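Local coordinates for protein prephenate dehydrogenase (Aquifex aeolicus, PDB 2G5C) that probably catalyses the NAD-dependent oxidative decarboxylation of prephenate to 4-hydroxyphenylpyruvate, a step of tyrosine biosynthesis, at residues 5-9 and 67-71; 75-80 and 105-110; 98-104 and 173-177. All coordinates share one frame; numbering follows the deposited sequence.

From the N terminus the chain lays down strand 3-7, and contact 1 closes the first long excursion when residues 67-71 return beside residues 5-9, next to the NAD. Contact 2 opens just after it: helix 72-85, which follows strand 65-68, packs on helix 101-110, with strand 91-94 between them in the chain. Contact 3 begins inside that second loop, at residues 98-104, and closes only at 173-177, so contacts 2 and 3 cross while contact 1 stands in series with both. F75 touches S70 of contact 1 and L102 of contact 3. Together they tie the central strands to one helical layer, and that layer to the start of helix 173-201.

Contact 1. Residues 5-9 and 67-71. With NAD (nicotinamide-adenine-dinucleotide), chain E.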
loop_
_atom_site.group_PDB
_atom_site.type_symbol
_atom_site.label_atom_id
_atom_site.label_comp_id
_atom_site.label_asym_id
_atom_site.label_seq_id
_atom_site.Cartn_x
_atom_site.Cartn_y
_atom_site.Cartn_z
ATOM N N LEU A 5 18.195 27.457 15.777
ATOM C CA LEU A 5 17.011 27.282 16.607
ATOM C C LEU A 5 16.061 26.261 16.000
ATOM O O LEU A 5 15.571 26.440 14.884
ATOM C CB LEU A 5 16.258 28.602 16.778
ATOM C CG LEU A 5 14.940 28.442 17.547
ATOM C CD1 LEU A 5 15.232 28.033 18.982
ATOM C CD2 LEU A 5 14.148 29.740 17.509
ATOM N N ILE A 6 15.806 25.193 16.742
ATOM C CA ILE A 6 14.885 24.159 16.295
ATOM C C ILE A 6 13.532 24.477 16.925
ATOM O O ILE A 6 13.396 24.433 18.147
ATOM C CB ILE A 6 15.316 22.756 16.786
ATOM C CG1 ILE A 6 16.687 22.384 16.213
ATOM C CG2 ILE A 6 14.244 21.730 16.412
ATOM C CD1 ILE A 6 16.738 22.258 14.704
ATOM N N VAL A 7 12.547 24.826 16.103
ATOM C CA VAL A 7 11.208 25.112 16.616
ATOM C C VAL A 7 10.395 23.837 16.446
ATOM O O VAL A 7 10.107 23.416 15.323
ATOM C CB VAL A 7 10.526 26.265 15.850
ATOM C CG1 VAL A 7 9.047 26.315 16.201
ATOM C CG2 VAL A 7 11.192 27.599 16.216
ATOM N N GLY A 8 10.023 23.229 17.568
ATOM C CA GLY A 8 9.291 21.978 17.528
ATOM C C GLY A 8 10.347 20.886 17.582
ATOM O O GLY A 8 10.833 20.421 16.547
ATOM N N VAL A 9 10.719 20.485 18.793
ATOM C CA VAL A 9 11.742 19.464 18.970
ATOM C C VAL A 9 11.128 18.068 19.034
ATOM O O VAL A 9 10.986 17.486 20.109
ATOM C CB VAL A 9 12.569 19.715 20.260
ATOM C CG1 VAL A 9 13.785 18.803 20.285
ATOM C CG2 VAL A 9 12.999 21.173 20.332
HETATM N N MSE A 67 14.629 26.601 12.035
HETATM C CA MSE A 67 13.992 25.497 11.315
HETATM C C MSE A 67 12.653 25.152 11.953
HETATM O O MSE A 67 12.603 24.496 12.992
HETATM C CB MSE A 67 14.894 24.258 11.324
HETATM C CG MSE A 67 14.274 23.019 10.653
HETATM SE SE MSE A 67 14.056 23.213 8.739
HETATM C CE MSE A 67 15.910 23.032 8.234
ATOM N N LEU A 68 11.571 25.609 11.330
ATOM C CA LEU A 68 10.232 25.338 11.824
ATOM C C LEU A 68 9.954 23.847 11.635
ATOM O O LEU A 68 9.871 23.348 10.505
ATOM C CB LEU A 68 9.213 26.190 11.063
ATOM C CG LEU A 68 9.442 27.702 11.197
ATOM C CD1 LEU A 68 8.427 28.446 10.353
ATOM C CD2 LEU A 68 9.327 28.120 12.655
ATOM N N SER A 69 9.821 23.145 12.755
ATOM C CA SER A 69 9.601 21.708 12.742
ATOM C C SER A 69 8.429 21.302 13.620
ATOM O O SER A 69 8.358 20.171 14.098
ATOM C CB SER A 69 10.872 21.008 13.212
ATOM O OG SER A 69 11.999 21.550 12.544
ATOM N N SER A 70 7.517 22.240 13.838
ATOM C CA SER A 70 6.326 21.997 14.635
ATOM C C SER A 70 5.175 21.774 13.653
ATOM O O SER A 70 5.381 21.784 12.441
ATOM C CB SER A 70 6.042 23.214 15.525
ATOM O OG SER A 70 5.975 24.407 14.754
ATOM N N PRO A 71 3.956 21.541 14.155
ATOM C CA PRO A 71 2.846 21.333 13.221
ATOM C C PRO A 71 2.628 22.559 12.330
ATOM O O PRO A 71 2.721 23.700 12.792
ATOM C CB PRO A 71 1.670 21.058 14.152
ATOM C CG PRO A 71 2.331 20.309 15.279
ATOM C CD PRO A 71 3.577 21.139 15.521
HETATM P PA NAD E . 6.371 15.365 16.292
HETATM O O1A NAD E . 7.393 14.326 16.493
HETATM O O2A NAD E . 5.016 15.099 16.911
HETATM O O5B NAD E . 7.001 16.726 16.829
HETATM C C5B NAD E . 6.254 17.907 16.783
HETATM C C4B NAD E . 6.717 18.825 17.901
HETATM O O4B NAD E . 5.892 19.956 17.802
HETATM C C3B NAD E . 6.467 18.243 19.311
HETATM O O3B NAD E . 7.667 18.115 20.062
HETATM C C2B NAD E . 5.444 19.214 19.907
HETATM O O2B NAD E . 5.492 19.385 21.308
HETATM C C1B NAD E . 5.773 20.449 19.103
HETATM N N9A NAD E . 4.804 21.558 19.054
HETATM C C8A NAD E . 3.437 21.518 18.912
HETATM N N7A NAD E . 2.968 22.778 18.917
HETATM C C5A NAD E . 4.010 23.627 19.058
HETATM C C6A NAD E . 4.138 25.023 19.128
HETATM N N6A NAD E . 3.079 25.808 19.049
HETATM N N1A NAD E . 5.403 25.594 19.283
HETATM C C2A NAD E . 6.540 24.790 19.369
HETATM N N3A NAD E . 6.423 23.408 19.301
HETATM C C4A NAD E . 5.175 22.854 19.148
HETATM O O3 NAD E . 6.135 15.676 14.704
HETATM P PN NAD E . 7.202 15.438 13.526
HETATM O O1N NAD E . 8.552 15.704 14.057
HETATM O O2N NAD E . 6.967 14.077 12.970
HETATM O O5D NAD E . 6.856 16.479 12.341
HETATM C C5D NAD E . 6.968 17.877 12.529
HETATM C C4D NAD E . 6.707 18.676 11.233
HETATM O O4D NAD E . 7.396 18.074 10.148
HETATM C C3D NAD E . 5.257 18.853 10.763
HETATM O O3D NAD E . 5.038 20.236 10.476
HETATM C C2D NAD E . 5.111 17.998 9.514
HETATM O O2D NAD E . 4.219 18.558 8.556
HETATM C C1D NAD E . 6.555 17.875 9.030
HETATM N N1N NAD E . 6.940 16.582 8.383
HETATM C C2N NAD E . 6.688 15.397 9.072
HETATM C C3N NAD E . 7.035 14.168 8.496
HETATM C C7N NAD E . 6.757 12.902 9.252
HETATM O O7N NAD E . 7.109 11.720 8.662
HETATM N N7N NAD E . 6.197 12.874 10.449
HETATM C C4N NAD E . 7.643 14.157 7.210
HETATM C C5N NAD E . 7.894 15.365 6.521
HETATM C C6N NAD E . 7.534 16.582 7.125
#
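Residues 5-7 and 67-68 run as neighbouring parallel strands, pairing I6 with M67 and V7 with L68, and the short run CA 5 to 8 diverges by only 19° from CA 67 to 70. The ladder alternates in the usual parallel way: the amide of M67 gives a nearly straight bond to L5 O (N to O 3.0 Å), M67 O takes the amide of V7, and V7 O takes that of S69. The last bond is short, 2.6 Å from S69 N to V7 O, and less straight at the hydrogen, 144°. On one face V7 and L68 lie side by side; the CD2 branch of L68 rests against V7 CB at 3.9 Å and reaches both methyls of the valine. V7 CG1, anti to the backbone N (chi1 167°), also approaches S70 OG, whose polar partner is T74. On the other face I6 CD1 only grazes CB of selenomethionine M67.

These are the two central parallel strands of a Rossmann fold, where the chain crosses from the first beta-alpha-beta half to the second, and the cofactor lies across their C-terminal ends. G8, the first glycine of what is probably the GxGxxG turn, takes a positive phi; its bare CA packs against S70 CB and comes within 3.7 Å of adenine N3A of NAD. From the other strand end S70 O accepts a very short hydrogen bond, 2.5 Å, from O3D of the nicotinamide ribose of NAD, while S70 CB lies near the adenine. P71 CD, next in the chain, sits 3.4 Å from C8A of the same base. S69 turns OG back beside its own backbone N, where the hydroxyl lies within bonding reach of both M67 O and Q95.

Contact 2. Residues 75-80 and 105-110; sequences FREIAK and DLENIL
R76 and D105 meet at one edge of the interface between two helices that run almost alongside each other, the axes of these segments 9.4 Å apart at closest approach and 13° from parallel. From CB the arginine sets CG beside its own backbone N, anti to the carbonyl carbon (chi1 -67°), and then stays extended through CD to NE, which carries the head across to the other helix. There it forms a salt bridge made of two hydrogen bonds to one oxygen: NE reaches D105 OD2 at 3.1 Å, and NH2 reaches the same OD2 at 2.7 Å. The guanidinium therefore holds this oxygen side-on, with OD2 at its edge and near its plane. The two flat groups are turned 58° apart: NH2 uses the anti lone pair of OD2, whereas NE comes from above the carboxylate plane. NH2 also forms a salt bridge with E236, so the positive head is shared between two acids, while NH1 packs on L102 CD1.

Beside this salt bridge the interface is apolar. A79 turns its methyl toward the partner helix, where CB touches L106 CD2 at 3.8 Å and both CG and CD1 of L110. I109 CG2 lies against the backbone of K80, while its CD1 comes to 3.6 Å from K80 CG. Deeper still, L106 CD1 approaches the ring of F75 at CD2. F75 and L110 also pack on strand 91-94. Two near-parallel helices on one side of a parallel sheet, each following its own strand, are characteristic of the right-handed beta-alpha-beta crossovers of a Rossmann domain.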
loop_
_atom_site.group_PDB
_atom_site.type_symbol
_atom_site.label_atom_id
_atom_site.label_comp_id
_atom_site.label_asym_id
_atom_site.label_seq_id
_atom_site.Cartn_x
_atom_site.Cartn_y
_atom_site.Cartn_z
ATOM N N PHE A 75 2.777 27.314 12.428
ATOM C CA PHE A 75 3.697 28.190 11.718
ATOM C C PHE A 75 3.296 29.664 11.703
ATOM O O PHE A 75 4.098 30.527 12.053
ATOM C CB PHE A 75 3.885 27.692 10.281
ATOM C CG PHE A 75 4.719 26.437 10.171
ATOM C CD1 PHE A 75 4.872 25.578 11.261
ATOM C CD2 PHE A 75 5.331 26.104 8.966
ATOM C CE1 PHE A 75 5.622 24.407 11.152
ATOM C CE2 PHE A 75 6.083 24.937 8.844
ATOM C CZ PHE A 75 6.230 24.084 9.939
ATOM N N ARG A 76 2.063 29.953 11.301
ATOM C CA ARG A 76 1.614 31.341 11.231
ATOM C C ARG A 76 1.683 32.078 12.570
ATOM O O ARG A 76 2.148 33.218 12.627
ATOM C CB ARG A 76 0.197 31.407 10.653
ATOM C CG ARG A 76 0.116 30.993 9.185
ATOM C CD ARG A 76 -1.298 31.136 8.643
ATOM N NE ARG A 76 -1.404 30.808 7.219
ATOM C CZ ARG A 76 -1.333 29.579 6.715
ATOM N NH1 ARG A 76 -1.153 28.535 7.509
ATOM N NH2 ARG A 76 -1.451 29.393 5.408
ATOM N N GLU A 77 1.237 31.429 13.642
ATOM C CA GLU A 77 1.260 32.036 14.972
ATOM C C GLU A 77 2.683 32.264 15.473
ATOM O O GLU A 77 2.992 33.315 16.030
ATOM C CB GLU A 77 0.507 31.153 15.971
ATOM C CG GLU A 77 0.994 29.712 15.999
ATOM C CD GLU A 77 0.283 28.863 17.037
ATOM O OE1 GLU A 77 0.579 29.024 18.239
ATOM O OE2 GLU A 77 -0.574 28.037 16.645
ATOM N N ILE A 78 3.546 31.272 15.277
ATOM C CA ILE A 78 4.938 31.359 15.707
ATOM C C ILE A 78 5.715 32.399 14.891
ATOM O O ILE A 78 6.495 33.184 15.444
ATOM C CB ILE A 78 5.642 29.979 15.577
ATOM C CG1 ILE A 78 4.925 28.945 16.449
ATOM C CG2 ILE A 78 7.099 30.082 15.998
ATOM C CD1 ILE A 78 5.494 27.543 16.331
ATOM N N ALA A 79 5.495 32.407 13.579
ATOM C CA ALA A 79 6.183 33.345 12.696
ATOM C C ALA A 79 5.938 34.794 13.109
ATOM O O ALA A 79 6.866 35.605 13.131
ATOM C CB ALA A 79 5.733 33.131 11.246
ATOM N N LYS A 80 4.688 35.112 13.430
ATOM C CA LYS A 80 4.323 36.465 13.831
ATOM C C LYS A 80 5.078 36.898 15.082
ATOM O O LYS A 80 5.466 38.060 15.209
ATOM C CB LYS A 80 2.814 36.561 14.072
ATOM C CG LYS A 80 1.981 36.210 12.850
ATOM C CD LYS A 80 0.500 36.468 13.079
ATOM C CE LYS A 80 0.172 37.952 12.970
ATOM N NZ LYS A 80 0.375 38.453 11.578
ATOM N N ASP A 105 2.155 33.351 2.986
ATOM C CA ASP A 105 1.757 33.946 4.255
ATOM C C ASP A 105 2.982 34.130 5.144
ATOM O O ASP A 105 3.103 35.141 5.841
ATOM C CB ASP A 105 0.722 33.077 4.979
ATOM C CG ASP A 105 -0.578 32.955 4.212
ATOM O OD1 ASP A 105 -0.940 33.912 3.496
ATOM O OD2 ASP A 105 -1.248 31.909 4.334
ATOM N N LEU A 106 3.889 33.158 5.118
ATOM C CA LEU A 106 5.095 33.250 5.927
ATOM C C LEU A 106 6.023 34.344 5.409
ATOM O O LEU A 106 6.710 34.999 6.198
ATOM C CB LEU A 106 5.820 31.898 5.975
ATOM C CG LEU A 106 5.055 30.795 6.722
ATOM C CD1 LEU A 106 5.915 29.540 6.833
ATOM C CD2 LEU A 106 4.673 31.286 8.112
ATOM N N GLU A 107 6.045 34.543 4.090
ATOM C CA GLU A 107 6.877 35.590 3.498
ATOM C C GLU A 107 6.318 36.955 3.892
ATOM O O GLU A 107 7.071 37.886 4.150
ATOM C CB GLU A 107 6.895 35.500 1.968
ATOM C CG GLU A 107 7.515 34.244 1.376
ATOM C CD GLU A 107 7.680 34.344 -0.136
ATOM O OE1 GLU A 107 6.730 34.797 -0.812
ATOM O OE2 GLU A 107 8.755 33.966 -0.651
ATOM N N ASN A 108 4.993 37.073 3.932
ATOM C CA ASN A 108 4.358 38.335 4.295
ATOM C C ASN A 108 4.554 38.682 5.767
ATOM O O ASN A 108 4.409 39.840 6.157
ATOM C CB ASN A 108 2.854 38.299 3.997
ATOM C CG ASN A 108 2.551 38.223 2.515
ATOM O OD1 ASN A 108 3.264 38.796 1.695
ATOM N ND2 ASN A 108 1.475 37.527 2.166
ATOM N N ILE A 109 4.882 37.679 6.580
ATOM C CA ILE A 109 5.080 37.885 8.012
ATOM C C ILE A 109 6.544 38.006 8.419
ATOM O O ILE A 109 6.888 38.815 9.284
ATOM C CB ILE A 109 4.451 36.736 8.832
ATOM C CG1 ILE A 109 2.935 36.724 8.641
ATOM C CG2 ILE A 109 4.790 36.899 10.307
ATOM C CD1 ILE A 109 2.238 35.571 9.339
ATOM N N LEU A 110 7.404 37.203 7.805
ATOM C CA LEU A 110 8.824 37.221 8.139
ATOM C C LEU A 110 9.673 38.007 7.156
ATOM O O LEU A 110 10.819 38.341 7.448
ATOM C CB LEU A 110 9.352 35.791 8.237
ATOM C CG LEU A 110 8.699 34.943 9.327
ATOM C CD1 LEU A 110 9.188 33.511 9.215
ATOM C CD2 LEU A 110 9.027 35.529 10.697
#

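Contact 3. Residues 98-104 and 173-177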
loop_
_atom_site.group_PDB
_atom_site.type_symbol
_atom_site.label_atom_id
_atom_site.label_comp_id
_atom_site.label_asym_id
_atom_site.label_seq_id
_atom_site.Cartn_x
_atom_site.Cartn_y
_atom_site.Cartn_z
ATOM N N VAL A 98 3.289 20.675 3.749
ATOM C CA VAL A 98 2.573 21.477 2.770
ATOM C C VAL A 98 3.265 22.823 2.574
ATOM O O VAL A 98 3.916 23.343 3.478
ATOM C CB VAL A 98 1.100 21.729 3.196
ATOM C CG1 VAL A 98 0.367 20.403 3.360
ATOM C CG2 VAL A 98 1.058 22.525 4.489
ATOM N N LYS A 99 3.128 23.371 1.377
ATOM C CA LYS A 99 3.717 24.659 1.047
ATOM C C LYS A 99 2.548 25.512 0.568
ATOM O O LYS A 99 1.734 25.952 1.373
ATOM C CB LYS A 99 4.772 24.487 -0.052
ATOM C CG LYS A 99 5.969 23.607 0.348
ATOM C CD LYS A 99 7.083 24.382 1.079
ATOM C CE LYS A 99 6.712 24.809 2.503
ATOM N NZ LYS A 99 6.785 23.699 3.510
ATOM N N GLY A 100 2.446 25.718 -0.739
ATOM C CA GLY A 100 1.342 26.497 -1.269
ATOM C C GLY A 100 1.166 27.843 -0.598
ATOM O O GLY A 100 2.133 28.581 -0.412
ATOM N N LYS A 101 -0.072 28.152 -0.226
ATOM C CA LYS A 101 -0.396 29.422 0.414
ATOM C C LYS A 101 0.434 29.716 1.661
ATOM O O LYS A 101 0.715 30.877 1.970
ATOM C CB LYS A 101 -1.881 29.469 0.772
ATOM C CG LYS A 101 -2.335 30.821 1.292
ATOM C CD LYS A 101 -3.842 30.878 1.463
ATOM C CE LYS A 101 -4.295 32.296 1.782
ATOM N NZ LYS A 101 -3.917 33.255 0.699
ATOM N N LEU A 102 0.821 28.665 2.375
ATOM C CA LEU A 102 1.614 28.819 3.587
ATOM C C LEU A 102 2.910 29.577 3.335
ATOM O O LEU A 102 3.361 30.350 4.176
ATOM C CB LEU A 102 1.948 27.450 4.176
ATOM C CG LEU A 102 2.928 27.467 5.350
ATOM C CD1 LEU A 102 2.237 28.037 6.589
ATOM C CD2 LEU A 102 3.426 26.056 5.618
ATOM N N VAL A 103 3.516 29.344 2.177
ATOM C CA VAL A 103 4.768 30.002 1.845
ATOM C C VAL A 103 4.607 31.507 1.679
ATOM O O VAL A 103 5.455 32.270 2.129
ATOM C CB VAL A 103 5.388 29.420 0.559
ATOM C CG1 VAL A 103 6.597 30.242 0.146
ATOM C CG2 VAL A 103 5.803 27.976 0.795
ATOM N N TYR A 104 3.522 31.930 1.038
ATOM C CA TYR A 104 3.278 33.353 0.828
ATOM C C TYR A 104 2.889 34.049 2.125
ATOM O O TYR A 104 3.250 35.207 2.346
ATOM C CB TYR A 104 2.187 33.555 -0.229
ATOM C CG TYR A 104 2.535 32.927 -1.563
ATOM C CD1 TYR A 104 3.663 33.335 -2.275
ATOM C CD2 TYR A 104 1.757 31.900 -2.094
ATOM C CE1 TYR A 104 4.011 32.733 -3.481
ATOM C CE2 TYR A 104 2.097 31.291 -3.301
ATOM C CZ TYR A 104 3.224 31.711 -3.986
ATOM O OH TYR A 104 3.579 31.095 -5.166
ATOM N N PRO A 173 5.521 27.016 -4.889
ATOM C CA PRO A 173 4.670 26.606 -3.770
ATOM C C PRO A 173 3.419 25.855 -4.234
ATOM O O PRO A 173 3.007 24.868 -3.617
ATOM C CB PRO A 173 4.336 27.931 -3.105
ATOM C CG PRO A 173 5.607 28.692 -3.266
ATOM C CD PRO A 173 5.994 28.401 -4.705
ATOM N N GLU A 174 2.821 26.325 -5.326
ATOM C CA GLU A 174 1.612 25.709 -5.853
ATOM C C GLU A 174 1.847 24.373 -6.545
ATOM O O GLU A 174 1.029 23.462 -6.422
ATOM C CB GLU A 174 0.881 26.673 -6.797
ATOM C CG GLU A 174 1.784 27.581 -7.625
ATOM C CD GLU A 174 2.446 28.674 -6.795
ATOM O OE1 GLU A 174 1.720 29.459 -6.143
ATOM O OE2 GLU A 174 3.693 28.748 -6.793
ATOM N N LEU A 175 2.955 24.243 -7.265
ATOM C CA LEU A 175 3.243 22.985 -7.940
ATOM C C LEU A 175 3.516 21.908 -6.900
ATOM O O LEU A 175 3.105 20.764 -7.064
ATOM C CB LEU A 175 4.443 23.118 -8.877
ATOM C CG LEU A 175 4.794 21.849 -9.664
ATOM C CD1 LEU A 175 3.578 21.359 -10.449
ATOM C CD2 LEU A 175 5.963 22.135 -10.603
ATOM N N HIS A 176 4.208 22.276 -5.824
ATOM C CA HIS A 176 4.502 21.312 -4.765
ATOM C C HIS A 176 3.215 20.732 -4.198
ATOM O O HIS A 176 3.073 19.520 -4.088
ATOM C CB HIS A 176 5.310 21.974 -3.644
ATOM C CG HIS A 176 5.470 21.122 -2.420
ATOM N ND1 HIS A 176 4.465 20.954 -1.490
ATOM C CD2 HIS A 176 6.522 20.396 -1.969
ATOM C CE1 HIS A 176 4.891 20.165 -0.520
ATOM N NE2 HIS A 176 6.135 19.812 -0.786
ATOM N N ASP A 177 2.268 21.596 -3.853
ATOM C CA ASP A 177 1.012 21.127 -3.285
ATOM C C ASP A 177 0.153 20.343 -4.260
ATOM O O ASP A 177 -0.660 19.512 -3.854
ATOM C CB ASP A 177 0.224 22.299 -2.709
ATOM C CG ASP A 177 0.778 22.762 -1.376
ATOM O OD1 ASP A 177 1.927 22.387 -1.051
ATOM O OD2 ASP A 177 0.072 23.504 -0.662
#
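D177 OD1 is gripped from two sides. K99 N gives it a bond of 2.9 Å on the syn lone pair, and ND1 of the adjacent H176 reaches it nearly along the C-O axis, also at 2.9 Å, from within the imidazole plane. NE2 is hydrogen-bonded to H118, and the two bonds together fix the rotation of the ring. K99 CG then sits over the imidazole face, 3.6 Å from its centroid, in a CH-pi contact. Beyond CG the lysine chain bends repeatedly (chi2 -86°) and takes NZ away to V98 O, with D94 as its salt-bridge partner. G100 N makes a weak bond to P173 O; G100 takes a positive phi, and its CA, with no side chain, lies 3.3 Å from D177 OD2.

At the other end Y104 OH gives its hydrogen to E174 OE1 at 2.7 Å. The P173 side chain crosses those of Y104 and V103 at about a right angle, its CG 3.9 Å from V103 CG1.

The contact packs the first turn of helix 173-201 against the loop before helix 101-110 and that helix's first turn, the junction of the nucleotide-binding Rossmann domain with the helical dimerization domain of this dehydrogenase family.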